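Side-chain contacts in 2-polyprenyl-6-methoxyphenol hydroxylase-like FAD-dependent oxidoreductase (Streptomyces sp. NRRL 11266, PDB 6UI5), which is an FAD-dependent oxidoreductase-like protein that binds flavin-adenine dinucleotide in a Rossmann-type domain: residues R278-G283 against D325-E330; L375-T380 against G399-G404; I388-V393 against R492-A497. All coordinates share one frame; numbering follows the deposited sequence.

Contact 1: R278-G283 against D325-E330; sequences RVFIAG and DSYHVE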
ATOM      1  N   ARG A 278     -27.385  25.601   3.812  1.00 95.24           N
ATOM      2  CA  ARG A 278     -28.092  25.772   5.088  1.00 82.90           C
ATOM      3  C   ARG A 278     -28.211  24.472   5.874  1.00 73.25           C
ATOM      4  O   ARG A 278     -28.469  24.513   7.081  1.00 71.72           O
ATOM      5  CB  ARG A 278     -29.478  26.387   4.905  1.00 76.06           C
ATOM      6  CG  ARG A 278     -29.481  27.751   4.302  1.00 79.63           C
ATOM      7  CD  ARG A 278     -29.791  28.788   5.357  1.00 90.87           C
ATOM      8  NE  ARG A 278     -29.761  30.133   4.793  1.00 97.59           N
ATOM      9  CZ  ARG A 278     -29.467  31.233   5.477  1.00 94.32           C
ATOM     10  NH1 ARG A 278     -29.164  31.167   6.766  1.00 92.25           N
ATOM     11  NH2 ARG A 278     -29.468  32.404   4.858  1.00 94.58           N
ATOM     12  N   VAL A 279     -27.991  23.326   5.230  1.00 66.41           N
ATOM     13  CA  VAL A 279     -27.980  22.036   5.922  1.00 70.39           C
ATOM     14  C   VAL A 279     -26.596  21.412   5.791  1.00 62.84           C
ATOM     15  O   VAL A 279     -26.149  21.092   4.681  1.00 67.78           O
ATOM     16  CB  VAL A 279     -29.064  21.085   5.390  1.00 67.96           C
ATOM     17  CG1 VAL A 279     -29.059  19.817   6.203  1.00 65.01           C
ATOM     18  CG2 VAL A 279     -30.426  21.755   5.462  1.00 59.77           C
ATOM     19  N   PHE A 280     -25.917  21.244   6.921  1.00 58.71           N
ATOM     20  CA  PHE A 280     -24.641  20.541   6.983  1.00 56.94           C
ATOM     21  C   PHE A 280     -24.829  19.238   7.729  1.00 62.69           C
ATOM     22  O   PHE A 280     -25.886  18.979   8.328  1.00 71.41           O
ATOM     23  CB  PHE A 280     -23.558  21.378   7.676  1.00 48.47           C
ATOM     24  CG  PHE A 280     -23.327  22.707   7.040  1.00 55.41           C
ATOM     25  CD1 PHE A 280     -24.210  23.747   7.239  1.00 62.67           C
ATOM     26  CD2 PHE A 280     -22.244  22.918   6.235  1.00 63.43           C
ATOM     27  CE1 PHE A 280     -23.995  24.979   6.665  1.00 64.37           C
ATOM     28  CE2 PHE A 280     -22.025  24.162   5.654  1.00 65.15           C
ATOM     29  CZ  PHE A 280     -22.900  25.184   5.869  1.00 65.99           C
ATOM     30  N   ILE A 281     -23.782  18.413   7.695  1.00 47.09           N
ATOM     31  CA  ILE A 281     -23.767  17.186   8.480  1.00 52.12           C
ATOM     32  C   ILE A 281     -22.338  16.944   8.924  1.00 61.74           C
ATOM     33  O   ILE A 281     -21.388  17.442   8.320  1.00 55.31           O
ATOM     34  CB  ILE A 281     -24.307  15.957   7.717  1.00 54.04           C
ATOM     35  CG1 ILE A 281     -23.580  15.772   6.401  1.00 56.18           C
ATOM     36  CG2 ILE A 281     -25.815  16.061   7.495  1.00 62.08           C
ATOM     37  CD1 ILE A 281     -23.804  14.403   5.820  1.00 61.54           C
ATOM     38  N   ALA A 282     -22.188  16.157   9.985  1.00 65.29           N
ATOM     39  CA  ALA A 282     -20.891  16.021  10.628  1.00 56.28           C
ATOM     40  C   ALA A 282     -20.873  14.734  11.437  1.00 60.66           C
ATOM     41  O   ALA A 282     -21.920  14.152  11.738  1.00 73.46           O
ATOM     42  CB  ALA A 282     -20.583  17.232  11.518  1.00 50.27           C
ATOM     43  N   GLY A 283     -19.663  14.303  11.779  1.00 52.69           N
ATOM     44  CA  GLY A 283     -19.489  13.081  12.536  1.00 57.41           C
ATOM     45  C   GLY A 283     -19.995  11.862  11.797  1.00 57.85           C
ATOM     46  O   GLY A 283     -19.750  11.688  10.600  1.00 61.28           O
ATOM     47  N   ASP A 325     -18.154  26.833   2.044  1.00 51.41           N
ATOM     48  CA  ASP A 325     -17.962  25.755   1.086  1.00 50.47           C
ATOM     49  C   ASP A 325     -16.660  25.026   1.336  1.00 52.94           C
ATOM     50  O   ASP A 325     -16.464  23.923   0.806  1.00 44.73           O
ATOM     51  CB  ASP A 325     -18.031  26.290  -0.345  1.00 66.04           C
ATOM     52  CG  ASP A 325     -19.466  26.564  -0.801  1.00 88.97           C
ATOM     53  OD1 ASP A 325     -20.407  25.847  -0.376  1.00 95.07           O
ATOM     54  OD2 ASP A 325     -19.656  27.510  -1.592  1.00 98.47           O
ATOM     55  N   SER A 326     -15.758  25.622   2.120  1.00 59.08           N
ATOM     56  CA  SER A 326     -14.521  24.947   2.470  1.00 56.44           C
ATOM     57  C   SER A 326     -14.752  23.904   3.546  1.00 63.99           C
ATOM     58  O   SER A 326     -13.892  23.031   3.742  1.00 58.91           O
ATOM     59  CB  SER A 326     -13.460  25.947   2.939  1.00 49.94           C
ATOM     60  OG  SER A 326     -13.683  26.361   4.281  1.00 56.99           O
ATOM     61  N   TYR A 327     -15.890  23.973   4.246  1.00 60.07           N
ATOM     62  CA  TYR A 327     -16.247  22.874   5.135  1.00 53.54           C
ATOM     63  C   TYR A 327     -16.241  21.559   4.365  1.00 50.20           C
ATOM     64  O   TYR A 327     -15.450  20.655   4.669  1.00 48.11           O
ATOM     65  CB  TYR A 327     -17.598  23.122   5.783  1.00 59.55           C
ATOM     66  CG  TYR A 327     -18.077  21.933   6.579  1.00 58.51           C
ATOM     67  CD1 TYR A 327     -17.457  21.586   7.770  1.00 59.36           C
ATOM     68  CD2 TYR A 327     -19.142  21.155   6.136  1.00 51.20           C
ATOM     69  CE1 TYR A 327     -17.872  20.505   8.496  1.00 60.48           C
ATOM     70  CE2 TYR A 327     -19.577  20.077   6.867  1.00 48.56           C
ATOM     71  CZ  TYR A 327     -18.935  19.757   8.042  1.00 51.88           C
ATOM     72  OH  TYR A 327     -19.332  18.680   8.780  1.00 41.89           O
ATOM     73  N   HIS A 328     -17.072  21.452   3.313  1.00 38.98           N
ATOM     74  CA  HIS A 328     -17.066  20.212   2.541  1.00 49.58           C
ATOM     75  C   HIS A 328     -15.673  19.888   1.998  1.00 58.35           C
ATOM     76  O   HIS A 328     -15.207  18.744   2.097  1.00 57.12           O
ATOM     77  CB  HIS A 328     -18.053  20.247   1.376  1.00 50.27           C
ATOM     78  CG  HIS A 328     -17.908  19.052   0.477  1.00 60.89           C
ATOM     79  ND1 HIS A 328     -18.612  17.879   0.679  1.00 62.04           N
ATOM     80  CD2 HIS A 328     -17.068  18.812  -0.565  1.00 52.35           C
ATOM     81  CE1 HIS A 328     -18.248  16.989  -0.235  1.00 67.84           C
ATOM     82  NE2 HIS A 328     -17.310  17.528  -1.000  1.00 58.68           N
ATOM     83  N   VAL A 329     -15.011  20.864   1.371  1.00 58.49           N
ATOM     84  CA  VAL A 329     -13.723  20.569   0.744  1.00 59.45           C
ATOM     85  C   VAL A 329     -12.764  19.971   1.757  1.00 56.26           C
ATOM     86  O   VAL A 329     -12.170  18.907   1.538  1.00 59.44           O
ATOM     87  CB  VAL A 329     -13.121  21.831   0.118  1.00 56.75           C
ATOM     88  CG1 VAL A 329     -11.776  21.473  -0.516  1.00 45.76           C
ATOM     89  CG2 VAL A 329     -14.077  22.406  -0.883  1.00 55.82           C
ATOM     90  N   GLU A 330     -12.606  20.654   2.885  1.00 49.05           N
ATOM     91  CA  GLU A 330     -11.626  20.230   3.868  1.00 53.46           C
ATOM     92  C   GLU A 330     -12.041  18.929   4.523  1.00 45.82           C
ATOM     93  O   GLU A 330     -11.210  18.032   4.698  1.00 44.89           O
ATOM     94  CB  GLU A 330     -11.435  21.332   4.910  1.00 54.44           C
ATOM     95  CG  GLU A 330     -10.412  22.347   4.464  1.00 59.83           C
ATOM     96  CD  GLU A 330     -10.618  23.713   5.091  1.00 63.41           C
ATOM     97  OE1 GLU A 330     -10.163  24.709   4.487  1.00 60.81           O
ATOM     98  OE2 GLU A 330     -11.216  23.792   6.185  1.00 58.88           O
TER
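Tyr327 meets both Phe280 and the backbone around Ile281, and so joins a strand to a helix inside the FAD-binding domain. Strand 279-281 is the outermost strand, within this chain, of the five-stranded parallel sheet of the Rossmann-type fold, and residues 325-330 belong to the long helix 325-346 that packs beside it. The pairing is a clear example of one aromatic residue serving two kinds of contact at once. CG of Tyr327 lies anti to the backbone N (chi1 173°), beside the carbonyl carbon, a setting that carries the ring from the helix toward the strand. Phe280 takes the other choice, with CG anti to its carbonyl carbon, and the two side chains run antiparallel past one another. The result is an offset edge-to-face pair: the edge of Phe280 is turned toward the face of Tyr327, with ring centroids 5.6 Å apart and planes at 76°. The closest carbons are Phe280 CD2 and Tyr327 CD2, at 3.6 Å. Leu307, from helix 295-316, touches both side chains, which places the pair in a buried apolar layer between sheet and helices. The far end of the tyrosine is polar. Ile281 turns its own side chain away from the helix and contributes its carbonyl, which lies in the plane of the Tyr327 ring, at its edge, and accepts a hydrogen bond from the hydroxyl. Just beyond, Ala282 touches FAD, and Gly283 belongs to its pocket. The modelled distance from Tyr327 OH to Ile281 O is 2.4 Å, a length too short to be trusted exactly, while Ala282 CB sits 3.3 Å from that same Tyr327 OH.

Contact 2: L375-T380 against G399-G404; sequences LAEIVT and GDRLLG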
ATOM      1  N   LEU A 375       0.639   7.808   7.074  1.00 50.54           N
ATOM      2  CA  LEU A 375      -0.357   6.983   7.776  1.00 54.20           C
ATOM      3  C   LEU A 375      -0.469   7.351   9.250  1.00 51.24           C
ATOM      4  O   LEU A 375      -1.578   7.510   9.761  1.00 59.17           O
ATOM      5  CB  LEU A 375      -0.019   5.504   7.640  1.00 51.91           C
ATOM      6  CG  LEU A 375      -0.147   4.915   6.235  1.00 50.32           C
ATOM      7  CD1 LEU A 375       0.297   3.459   6.231  1.00 50.59           C
ATOM      8  CD2 LEU A 375      -1.579   5.049   5.709  1.00 40.92           C
ATOM      9  N   ALA A 376       0.667   7.521   9.936  1.00 49.45           N
ATOM     10  CA  ALA A 376       0.641   7.905  11.348  1.00 43.18           C
ATOM     11  C   ALA A 376      -0.070   9.233  11.559  1.00 46.08           C
ATOM     12  O   ALA A 376      -0.748   9.434  12.575  1.00 52.28           O
ATOM     13  CB  ALA A 376       2.059   7.989  11.913  1.00 40.29           C
ATOM     14  N   GLU A 377       0.100  10.162  10.634  1.00 45.01           N
ATOM     15  CA  GLU A 377      -0.576  11.447  10.761  1.00 42.72           C
ATOM     16  C   GLU A 377      -2.077  11.281  10.663  1.00 40.69           C
ATOM     17  O   GLU A 377      -2.832  11.909  11.421  1.00 41.78           O
ATOM     18  CB  GLU A 377      -0.107  12.404   9.669  1.00 39.77           C
ATOM     19  CG  GLU A 377       1.287  12.928   9.887  1.00 59.35           C
ATOM     20  CD  GLU A 377       1.577  14.085   8.963  1.00 69.86           C
ATOM     21  OE1 GLU A 377       2.350  14.969   9.390  1.00 80.00           O
ATOM     22  OE2 GLU A 377       1.015  14.125   7.821  1.00 58.19           O
ATOM     23  N   ILE A 378      -2.524  10.463   9.714  1.00 33.46           N
ATOM     24  CA  ILE A 378      -3.949  10.341   9.444  1.00 44.15           C
ATOM     25  C   ILE A 378      -4.651   9.548  10.554  1.00 42.71           C
ATOM     26  O   ILE A 378      -5.614  10.030  11.156  1.00 39.35           O
ATOM     27  CB  ILE A 378      -4.125   9.731   8.050  1.00 42.40           C
ATOM     28  CG1 ILE A 378      -3.982  10.854   7.056  1.00 47.91           C
ATOM     29  CG2 ILE A 378      -5.460   9.038   7.878  1.00 44.14           C
ATOM     30  CD1 ILE A 378      -3.877  10.371   5.701  1.00 60.77           C
ATOM     31  N   VAL A 379      -4.128   8.368  10.903  1.00 45.19           N
ATOM     32  CA  VAL A 379      -4.766   7.576  11.950  1.00 44.58           C
ATOM     33  C   VAL A 379      -4.694   8.260  13.302  1.00 51.20           C
ATOM     34  O   VAL A 379      -5.469   7.902  14.188  1.00 45.46           O
ATOM     35  CB  VAL A 379      -4.189   6.134  12.065  1.00 40.86           C
ATOM     36  CG1 VAL A 379      -4.005   5.531  10.688  1.00 52.42           C
ATOM     37  CG2 VAL A 379      -2.882   6.092  12.840  1.00 39.35           C
ATOM     38  N   THR A 380      -3.807   9.247  13.504  1.00 42.59           N
ATOM     39  CA  THR A 380      -3.879   9.991  14.765  1.00 44.44           C
ATOM     40  C   THR A 380      -4.686  11.277  14.637  1.00 44.10           C
ATOM     41  O   THR A 380      -4.780  12.042  15.609  1.00 35.54           O
ATOM     42  CB  THR A 380      -2.496  10.308  15.319  1.00 43.10           C
ATOM     43  OG1 THR A 380      -1.766  11.097  14.362  1.00 55.98           O
ATOM     44  CG2 THR A 380      -1.718   9.029  15.623  1.00 33.71           C
ATOM     45  N   GLY A 399       8.893  20.969   0.644  1.00105.92           N
ATOM     46  CA  GLY A 399       7.855  20.332   1.431  1.00100.50           C
ATOM     47  C   GLY A 399       7.688  21.019   2.781  1.00101.47           C
ATOM     48  O   GLY A 399       8.621  21.023   3.606  1.00100.34           O
ATOM     49  N   ASP A 400       6.510  21.602   3.019  1.00 97.87           N
ATOM     50  CA  ASP A 400       6.196  22.321   4.248  1.00 83.84           C
ATOM     51  C   ASP A 400       5.287  21.449   5.107  1.00 83.71           C
ATOM     52  O   ASP A 400       4.206  21.048   4.665  1.00 74.33           O
ATOM     53  CB  ASP A 400       5.522  23.657   3.927  1.00 77.10           C
ATOM     54  CG  ASP A 400       5.354  24.553   5.149  1.00 80.63           C
ATOM     55  OD1 ASP A 400       5.670  24.128   6.278  1.00 88.24           O
ATOM     56  OD2 ASP A 400       4.874  25.690   4.972  1.00 79.94           O
ATOM     57  N   ARG A 401       5.721  21.176   6.333  1.00 91.72           N
ATOM     58  CA  ARG A 401       5.013  20.315   7.266  1.00 93.66           C
ATOM     59  C   ARG A 401       4.148  21.092   8.244  1.00 85.58           C
ATOM     60  O   ARG A 401       3.565  20.495   9.157  1.00 83.13           O
ATOM     61  CB  ARG A 401       6.022  19.450   8.024  1.00106.01           C
ATOM     62  CG  ARG A 401       6.532  18.285   7.182  1.00113.73           C
ATOM     63  CD  ARG A 401       5.603  17.098   7.310  1.00118.03           C
ATOM     64  NE  ARG A 401       5.157  16.505   6.049  1.00114.04           N
ATOM     65  CZ  ARG A 401       4.124  15.675   5.952  1.00110.33           C
ATOM     66  NH1 ARG A 401       3.767  15.174   4.766  1.00109.88           N
ATOM     67  NH2 ARG A 401       3.431  15.330   7.044  1.00111.78           N
ATOM     68  N   LEU A 402       4.063  22.410   8.090  1.00 77.81           N
ATOM     69  CA  LEU A 402       3.300  23.239   9.013  1.00 71.86           C
ATOM     70  C   LEU A 402       2.041  23.830   8.399  1.00 70.97           C
ATOM     71  O   LEU A 402       1.008  23.900   9.081  1.00 74.07           O
ATOM     72  CB  LEU A 402       4.187  24.370   9.563  1.00 61.62           C
ATOM     73  CG  LEU A 402       5.420  23.892  10.341  1.00 65.92           C
ATOM     74  CD1 LEU A 402       6.303  25.041  10.769  1.00 61.87           C
ATOM     75  CD2 LEU A 402       5.061  23.022  11.561  1.00 71.65           C
ATOM     76  N   LEU A 403       2.095  24.253   7.130  1.00 62.85           N
ATOM     77  CA  LEU A 403       0.928  24.850   6.486  1.00 57.07           C
ATOM     78  C   LEU A 403      -0.233  23.871   6.456  1.00 53.54           C
ATOM     79  O   LEU A 403      -0.067  22.687   6.139  1.00 43.39           O
ATOM     80  CB  LEU A 403       1.249  25.289   5.059  1.00 53.52           C
ATOM     81  CG  LEU A 403       1.535  26.774   4.813  1.00 63.65           C
ATOM     82  CD1 LEU A 403       2.009  26.969   3.393  1.00 74.69           C
ATOM     83  CD2 LEU A 403       0.327  27.660   5.076  1.00 61.53           C
ATOM     84  N   GLY A 404      -1.417  24.390   6.769  1.00 50.16           N
ATOM     85  CA  GLY A 404      -2.630  23.602   6.744  1.00 49.98           C
ATOM     86  C   GLY A 404      -2.775  22.641   7.888  1.00 50.51           C
ATOM     87  O   GLY A 404      -3.602  21.727   7.791  1.00 54.44           O
TER
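Glu377 and Arg401 form a salt bridge in which a single guanidinium nitrogen faces both carboxylate oxygens. Glu377 has a stronger partner in Arg405, whose NH2 forms a salt bridge with Glu377 OE2; two arginines thus converge on one buried carboxylate, which would be expected to favour its ionised form. The distance from Arg401 NH2 to Glu377 OE1 is 2.6 Å, and Arg401 NH2 also gives a weak hydrogen bond to Glu377 OE2 at 2.8 Å, bent to 144°. The carboxylate arrives at the edge of the Arg401 guanidinium, and the two planes are 36° apart. Arg401, on the exposed side, is poorly ordered, and its part in the bridge is correspondingly less certain. The bridge spans from helix 369-379 to residues 399-404, in the loop before strand 411-414 and within the thioredoxin-like C-terminal region. Glu377 reaches out extended beyond CG, whereas Arg401 bends at chi2 and chi3 to bring its end across. In the loop, Asp400 OD1 accepts from Leu402 N at 3.0 Å, closing an Asx turn around Arg401. Farther out, Ile378 and Val379 pack on helix 325-346, and Leu375 packs on Met361 of the second subunit.

Contact 3: I388-V393 against R492-A497; sequences IAYEGV and RTWFGA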
ATOM      1  N   ILE A 388      -3.757  24.752   1.379  1.00 68.55           N
ATOM      2  CA  ILE A 388      -3.598  26.198   1.515  1.00 60.28           C
ATOM      3  C   ILE A 388      -2.952  26.698   0.231  1.00 54.86           C
ATOM      4  O   ILE A 388      -1.810  26.331  -0.076  1.00 47.76           O
ATOM      5  CB  ILE A 388      -2.746  26.578   2.740  1.00 52.51           C
ATOM      6  CG1 ILE A 388      -3.379  26.102   4.053  1.00 40.71           C
ATOM      7  CG2 ILE A 388      -2.459  28.095   2.755  1.00 47.26           C
ATOM      8  CD1 ILE A 388      -4.482  26.985   4.589  1.00 40.76           C
ATOM      9  N   ALA A 389      -3.681  27.511  -0.531  1.00 51.74           N
ATOM     10  CA  ALA A 389      -3.130  28.179  -1.706  1.00 51.19           C
ATOM     11  C   ALA A 389      -3.839  29.513  -1.891  1.00 63.19           C
ATOM     12  O   ALA A 389      -4.990  29.685  -1.486  1.00 72.77           O
ATOM     13  CB  ALA A 389      -3.282  27.339  -2.964  1.00 38.16           C
ATOM     14  N   TYR A 390      -3.146  30.457  -2.506  1.00 62.29           N
ATOM     15  CA  TYR A 390      -3.688  31.788  -2.707  1.00 67.32           C
ATOM     16  C   TYR A 390      -3.404  32.230  -4.129  1.00 75.10           C
ATOM     17  O   TYR A 390      -2.407  31.809  -4.735  1.00 73.62           O
ATOM     18  CB  TYR A 390      -3.095  32.797  -1.701  1.00 65.30           C
ATOM     19  CG  TYR A 390      -3.304  32.393  -0.262  1.00 67.27           C
ATOM     20  CD1 TYR A 390      -4.562  32.469   0.312  1.00 71.64           C
ATOM     21  CD2 TYR A 390      -2.248  31.921   0.516  1.00 64.10           C
ATOM     22  CE1 TYR A 390      -4.767  32.102   1.616  1.00 74.30           C
ATOM     23  CE2 TYR A 390      -2.438  31.554   1.822  1.00 60.69           C
ATOM     24  CZ  TYR A 390      -3.716  31.638   2.372  1.00 65.56           C
ATOM     25  OH  TYR A 390      -3.975  31.278   3.686  1.00 48.69           O
ATOM     26  N   GLU A 391      -4.290  33.062  -4.672  1.00 85.69           N
ATOM     27  CA  GLU A 391      -4.057  33.574  -6.013  1.00 99.51           C
ATOM     28  C   GLU A 391      -2.807  34.443  -6.023  1.00 97.89           C
ATOM     29  O   GLU A 391      -2.552  35.205  -5.082  1.00103.45           O
ATOM     30  CB  GLU A 391      -5.264  34.377  -6.513  1.00115.09           C
ATOM     31  CG  GLU A 391      -6.246  33.610  -7.434  1.00133.03           C
ATOM     32  CD  GLU A 391      -5.569  32.651  -8.440  1.00144.95           C
ATOM     33  OE1 GLU A 391      -4.423  32.898  -8.878  1.00152.42           O
ATOM     34  OE2 GLU A 391      -6.194  31.632  -8.802  1.00150.60           O
ATOM     35  N   GLY A 392      -1.992  34.289  -7.065  1.00 86.95           N
ATOM     36  CA  GLY A 392      -0.796  35.106  -7.177  1.00 93.96           C
ATOM     37  C   GLY A 392       0.424  34.486  -6.545  1.00 95.61           C
ATOM     38  O   GLY A 392       1.488  34.359  -7.174  1.00 92.20           O
ATOM     39  N   VAL A 393       0.277  34.123  -5.274  1.00 90.93           N
ATOM     40  CA  VAL A 393       1.314  33.415  -4.517  1.00 92.82           C
ATOM     41  C   VAL A 393       1.656  32.128  -5.261  1.00100.99           C
ATOM     42  O   VAL A 393       0.739  31.374  -5.649  1.00 98.65           O
ATOM     43  CB  VAL A 393       0.842  33.107  -3.080  1.00 74.80           C
ATOM     44  CG1 VAL A 393       1.900  32.269  -2.350  1.00 66.76           C
ATOM     45  CG2 VAL A 393       0.566  34.396  -2.335  1.00 72.13           C
ATOM     46  N   ARG A 492      -7.472  38.041   4.078  1.00 70.44           N
ATOM     47  CA  ARG A 492      -8.686  38.311   3.310  1.00 66.01           C
ATOM     48  C   ARG A 492      -9.441  37.025   2.989  1.00 61.06           C
ATOM     49  O   ARG A 492     -10.682  37.008   3.004  1.00 61.42           O
ATOM     50  CB  ARG A 492      -8.365  39.066   2.031  1.00 65.70           C
ATOM     51  CG  ARG A 492      -7.873  40.478   2.297  1.00 83.93           C
ATOM     52  CD  ARG A 492      -7.280  41.145   1.047  1.00 92.13           C
ATOM     53  NE  ARG A 492      -6.694  42.440   1.381  1.00 98.23           N
ATOM     54  CZ  ARG A 492      -7.402  43.544   1.613  1.00 97.25           C
ATOM     55  NH1 ARG A 492      -8.731  43.511   1.542  1.00 93.20           N
ATOM     56  NH2 ARG A 492      -6.782  44.679   1.921  1.00 95.06           N
ATOM     57  N   THR A 493      -8.722  35.935   2.702  1.00 43.68           N
ATOM     58  CA  THR A 493      -9.434  34.776   2.198  1.00 56.41           C
ATOM     59  C   THR A 493     -10.097  34.000   3.329  1.00 61.18           C
ATOM     60  O   THR A 493     -11.169  33.433   3.119  1.00 65.23           O
ATOM     61  CB  THR A 493      -8.507  33.880   1.356  1.00 60.50           C
ATOM     62  OG1 THR A 493      -7.806  32.941   2.178  1.00 68.69           O
ATOM     63  CG2 THR A 493      -7.501  34.708   0.537  1.00 60.77           C
ATOM     64  N   TRP A 494      -9.516  34.013   4.532  1.00 59.18           N
ATOM     65  CA  TRP A 494     -10.033  33.274   5.675  1.00 68.41           C
ATOM     66  C   TRP A 494     -10.809  34.137   6.656  1.00 73.62           C
ATOM     67  O   TRP A 494     -11.788  33.662   7.235  1.00 77.04           O
ATOM     68  CB  TRP A 494      -8.897  32.562   6.414  1.00 60.55           C
ATOM     69  CG  TRP A 494      -8.325  31.479   5.588  1.00 52.63           C
ATOM     70  CD1 TRP A 494      -7.046  31.368   5.174  1.00 51.41           C
ATOM     71  CD2 TRP A 494      -9.024  30.342   5.058  1.00 59.42           C
ATOM     72  NE1 TRP A 494      -6.884  30.234   4.408  1.00 54.63           N
ATOM     73  CE2 TRP A 494      -8.088  29.587   4.318  1.00 55.84           C
ATOM     74  CE3 TRP A 494     -10.345  29.878   5.155  1.00 53.73           C
ATOM     75  CZ2 TRP A 494      -8.432  28.403   3.653  1.00 43.80           C
ATOM     76  CZ3 TRP A 494     -10.689  28.702   4.493  1.00 49.59           C
ATOM     77  CH2 TRP A 494      -9.734  27.980   3.756  1.00 54.78           C
ATOM     78  N   PHE A 495     -10.413  35.388   6.868  1.00 67.79           N
ATOM     79  CA  PHE A 495     -11.144  36.240   7.793  1.00 59.65           C
ATOM     80  C   PHE A 495     -11.890  37.361   7.085  1.00 65.00           C
ATOM     81  O   PHE A 495     -12.551  38.172   7.753  1.00 63.72           O
ATOM     82  CB  PHE A 495     -10.200  36.815   8.856  1.00 54.31           C
ATOM     83  CG  PHE A 495      -9.489  35.766   9.667  1.00 52.65           C
ATOM     84  CD1 PHE A 495      -8.278  35.245   9.245  1.00 54.43           C
ATOM     85  CD2 PHE A 495     -10.037  35.298  10.865  1.00 58.05           C
ATOM     86  CE1 PHE A 495      -7.613  34.281   9.993  1.00 55.65           C
ATOM     87  CE2 PHE A 495      -9.373  34.336  11.621  1.00 53.18           C
ATOM     88  CZ  PHE A 495      -8.158  33.821  11.184  1.00 49.98           C
ATOM     89  N   GLY A 496     -11.800  37.435   5.748  1.00 61.13           N
ATOM     90  CA  GLY A 496     -12.651  38.356   5.019  1.00 62.20           C
ATOM     91  C   GLY A 496     -12.175  39.800   5.042  1.00 67.53           C
ATOM     92  O   GLY A 496     -11.003  40.106   5.272  1.00 63.59           O
ATOM     93  N   ALA A 497     -13.133  40.702   4.819  1.00 71.89           N
ATOM     94  CA  ALA A 497     -12.832  42.094   4.521  1.00 70.05           C
ATOM     95  C   ALA A 497     -12.082  42.754   5.678  1.00 78.99           C
ATOM     96  O   ALA A 497     -12.246  42.369   6.837  1.00 77.42           O
ATOM     97  CB  ALA A 497     -14.114  42.860   4.210  1.00 69.52           C
TER
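Thr493 is the first residue of 492-497 to touch the loop, and it does so at the Tyr390 ring. Its hydroxyl occupies the position between the backbone N and the carbonyl carbon (chi1 87°), which brings OG1 to the edge of the tyrosine ring and into its plane, 3.2 Å from Tyr390 CE1. The methyl is close by, with Thr493 CG2 3.7 Å from Tyr390 CD1. The same OG1 also sits above one face of the next residue's indole, offset toward its rim, so OG1 touches both aromatic groups.

Trp494 follows, and its indole edge is the second point of attachment. The Tyr390 and Trp494 side chains cross at about a right angle, their rings in an oblique relation with planes at 78°. Trp494 NE1 donates to Tyr390 OH over 3.2 Å, a weak hydrogen bond with an angle of only 127°. Ile388, earlier in the loop, adds an apolar touch, its CD1 lying 4.3 Å from Trp494 CZ2. Beyond the loop, the indole makes a cation-pi contact with Arg469 and touches Ser326 and Glu330 of helix 325-346. Farther along, Gly496 leaves helical geometry with a positive phi.

The contact pins the loop before strand 411-414 onto helix 484-495, the last helix of the thioredoxin-like C-terminal region. It illustrates how a tyrosine hydroxyl can work in both directions: Tyr390 OH has its stronger partner in the carbonyl oxygen of Ala475, on strand 474-477, to which it must donate, and it accepts from the indole besides. Hence the bent indole bond adds to an anchor already made to the sheet, and the neighbouring contacts are chiefly van der Waals.

Overall arrangement
The three contacts trace a path from the FAD-binding domain to the C-terminal region. Contact 1 closes first along the chain; contacts 2 and 3 follow with their segments alternating, since both draw on the long loop between helix 369-379 and strand 411-414. Their centres lie 19 to 21 Å apart, yet contact 3 touches each of the others. Trp494 CH2 comes within 3.4 Å of Glu330 OE1, joining helix 484-495 to helix 325-346, and Ile388 packs on Leu403 and Gly404. Contacts 1 and 2 do not touch, their nearest atoms being about 8 Å apart. Contact 3 thus bridges them, linking the thioredoxin-like part to the flavin-binding body.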